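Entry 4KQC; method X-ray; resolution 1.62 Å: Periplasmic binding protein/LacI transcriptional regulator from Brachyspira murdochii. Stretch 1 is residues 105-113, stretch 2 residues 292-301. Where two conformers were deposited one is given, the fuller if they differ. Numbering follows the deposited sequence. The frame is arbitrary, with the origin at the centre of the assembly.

Stretch 1, residues 105-113: VLATASTDN
Stretch 2 (292-301) SVSNIDTGAK

The two stretches run side by side in the same direction, their end-to-end vectors 15° apart, and bury 532 Å² between them. No two touching residues are closer than 185 positions in sequence. Parallel bridges pair A109 with I296 (CA–CA 4.7 Å) and S110 with D297 (CA–CA 5.4 Å); the A109 and I296 side chains share one face of the sheet, those of S110 and D297 the other. The backbone is extended at T108 (phi/psi -136/140), A109 (-106/119), S110 (-163/166), I296 (-121/130) and D297 (-98/115).

Three nearly linear backbone hydrogen bonds form the ladder: I296 N to T108 O (2.9 Å), S110 N to I296 O (3.1 Å) and T298 N to S110 O (2.9 Å). CA–H···O contacts supplement it, with A109 CA 3.5 Å from I296 O and D297 CA 3.4 Å from S110 O. Ahead of the ladder, a side chain supplies the acceptor: N295, with chi1 m and chi2 -31°, brings OD1 to 2.9 Å from T108 N. The same OD1 accepts from a water (2.7 Å) that lies 2.8 Å from T108 OG1, T108 having chi1 m.

Apolar contacts accompany the hydrogen bonds. Before the ladder, the CA-to-CB bond of V293 (chi1 m) points toward stretch 1, and CG2 lies 3.7 Å from A107 CB and 3.9 Å from L106 CB. On the backbone nearby, a water donates to L106 O (2.8 Å) and weakly to V293 O (3.4 Å). Within the ladder, A109 CB lies 4.3 Å from I296 CB, I296 being m,t.

Past the bridges, G299 turns with positive phi (77/-176), and its N donates to D297 OD1 (2.9 Å; D297 chi1 t). One water donates to T111 OG1 (2.7 Å) and G299 O (2.6 Å) and sits 2.8 Å from T298 OG1, linking T111 (m) with T298 (p). D112 OD2 approaches D297 OD2 to 4.1 Å, a like-charge contact, while the D112 side chain caps the following helix.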

# COMPACT_ATOMS: atom_id res chain seq x y z
N VAL A 105 -14.14 2.35 -16.22
CA VAL A 105 -12.97 3.01 -15.71
C VAL A 105 -11.98 3.22 -16.89
O VAL A 105 -11.44 2.27 -17.40
CB VAL A 105 -12.31 2.24 -14.54
CG1 VAL A 105 -11.02 2.96 -14.11
CG2 VAL A 105 -13.31 2.06 -13.42
N LEU A 106 -11.74 4.48 -17.24
CA LEU A 106 -10.90 4.78 -18.37
C LEU A 106 -9.40 4.56 -18.17
O LEU A 106 -8.69 4.20 -19.13
CB LEU A 106 -11.16 6.21 -18.83
CG LEU A 106 -12.52 6.55 -19.43
CD1 LEU A 106 -12.69 8.05 -19.54
CD2 LEU A 106 -12.63 5.95 -20.81
N ALA A 107 -8.95 4.86 -16.97
CA ALA A 107 -7.56 4.85 -16.58
C ALA A 107 -7.50 5.02 -15.07
O ALA A 107 -8.48 5.50 -14.45
CB ALA A 107 -6.80 5.94 -17.27
N THR A 108 -6.36 4.62 -14.51
CA THR A 108 -6.10 4.71 -13.07
C THR A 108 -4.68 5.24 -12.88
O THR A 108 -3.76 4.89 -13.65
CB THR A 108 -6.24 3.33 -12.43
OG1 THR A 108 -7.61 2.89 -12.58
CG2 THR A 108 -5.89 3.29 -11.01
N ALA A 109 -4.52 6.11 -11.90
CA ALA A 109 -3.18 6.51 -11.44
C ALA A 109 -2.87 5.86 -10.07
O ALA A 109 -3.56 6.15 -9.10
CB ALA A 109 -3.10 8.00 -11.33
N SER A 110 -1.83 5.05 -9.99
CA SER A 110 -1.54 4.33 -8.77
C SER A 110 -0.17 3.78 -8.71
O SER A 110 0.49 3.69 -9.74
CB SER A 110 -2.46 3.11 -8.66
OG SER A 110 -2.24 2.16 -9.66
N THR A 111 0.22 3.38 -7.51
CA THR A 111 1.42 2.60 -7.31
C THR A 111 1.17 1.24 -7.99
O THR A 111 0.06 0.69 -7.91
CB THR A 111 1.58 2.42 -5.81
OG1 THR A 111 1.69 3.72 -5.20
CG2 THR A 111 2.82 1.50 -5.53
N ASP A 112 2.17 0.65 -8.59
CA ASP A 112 2.10 -0.77 -8.96
C ASP A 112 2.47 -1.65 -7.72
O ASP A 112 3.64 -1.76 -7.32
CB ASP A 112 3.04 -0.99 -10.14
CG ASP A 112 3.13 -2.43 -10.61
OD1 ASP A 112 2.84 -3.36 -9.86
OD2 ASP A 112 3.63 -2.62 -11.74
N ASN A 113 1.46 -2.16 -7.04
CA ASN A 113 1.64 -2.94 -5.83
C ASN A 113 2.63 -4.09 -5.96
O ASN A 113 3.46 -4.29 -5.09
CB ASN A 113 0.32 -3.47 -5.32
CG ASN A 113 -0.48 -2.40 -4.62
OD1 ASN A 113 0.07 -1.60 -3.83
ND2 ASN A 113 -1.76 -2.40 -4.87
N SER A 292 -7.55 10.95 -25.16
CA SER A 292 -7.25 9.58 -24.79
C SER A 292 -6.37 9.56 -23.55
O SER A 292 -5.47 10.40 -23.39
CB SER A 292 -6.54 8.86 -25.92
OG SER A 292 -5.41 9.58 -26.33
N VAL A 293 -6.67 8.62 -22.65
CA VAL A 293 -5.88 8.45 -21.45
C VAL A 293 -5.47 7.00 -21.24
O VAL A 293 -6.10 6.07 -21.76
CB VAL A 293 -6.67 8.94 -20.19
CG1 VAL A 293 -6.92 10.46 -20.23
CG2 VAL A 293 -7.98 8.20 -19.99
N SER A 294 -4.42 6.81 -20.44
CA SER A 294 -3.88 5.50 -20.12
C SER A 294 -3.48 5.42 -18.68
O SER A 294 -3.24 6.43 -18.02
CB SER A 294 -2.62 5.28 -20.99
OG SER A 294 -2.99 5.05 -22.36
N ASN A 295 -3.45 4.20 -18.15
CA ASN A 295 -3.00 4.00 -16.78
C ASN A 295 -1.65 4.63 -16.54
O ASN A 295 -0.75 4.61 -17.41
CB ASN A 295 -2.89 2.54 -16.48
CG ASN A 295 -4.21 1.85 -16.47
OD1 ASN A 295 -5.26 2.44 -16.13
ND2 ASN A 295 -4.18 0.56 -16.78
N ILE A 296 -1.48 5.17 -15.34
CA ILE A 296 -0.22 5.79 -14.95
C ILE A 296 0.31 5.09 -13.72
O ILE A 296 -0.40 4.91 -12.72
CB ILE A 296 -0.43 7.26 -14.67
CG1 ILE A 296 -0.90 7.95 -15.97
CG2 ILE A 296 0.84 7.83 -14.12
CD1 ILE A 296 -1.12 9.39 -15.83
N ASP A 297 1.59 4.69 -13.77
CA ASP A 297 2.26 4.03 -12.64
C ASP A 297 3.04 5.10 -11.92
O ASP A 297 4.01 5.65 -12.48
CB ASP A 297 3.18 2.96 -13.23
CG ASP A 297 3.97 2.20 -12.18
OD1 ASP A 297 3.91 2.53 -10.96
OD2 ASP A 297 4.74 1.26 -12.63
N THR A 298 2.68 5.41 -10.68
CA THR A 298 3.38 6.42 -9.92
C THR A 298 4.58 5.87 -9.12
O THR A 298 5.31 6.64 -8.48
CB THR A 298 2.39 7.21 -9.04
OG1 THR A 298 1.64 6.31 -8.24
CG2 THR A 298 1.39 8.03 -9.91
N GLY A 299 4.75 4.56 -9.10
CA GLY A 299 5.95 3.96 -8.54
C GLY A 299 6.09 3.89 -7.05
O GLY A 299 5.13 4.18 -6.35
N ALA A 300 7.23 3.42 -6.58
CA ALA A 300 7.48 3.26 -5.18
C ALA A 300 8.98 3.30 -4.96
O ALA A 300 9.71 3.07 -5.90
CB ALA A 300 6.87 1.96 -4.69
N LYS A 301 9.40 3.68 -3.74
CA LYS A 301 10.81 3.85 -3.44
C LYS A 301 11.11 3.21 -2.09
O LYS A 301 10.28 3.30 -1.14
CB LYS A 301 11.19 5.32 -3.35
CG LYS A 301 11.26 6.08 -4.66
CD LYS A 301 11.86 7.45 -4.36
CE LYS A 301 12.09 8.31 -5.58
NZ LYS A 301 12.76 7.53 -6.64
O HOH W 1 -9.13 4.49 -21.83
O HOH W 2 -7.56 1.52 -15.04
O HOH W 3 3.12 5.84 -5.94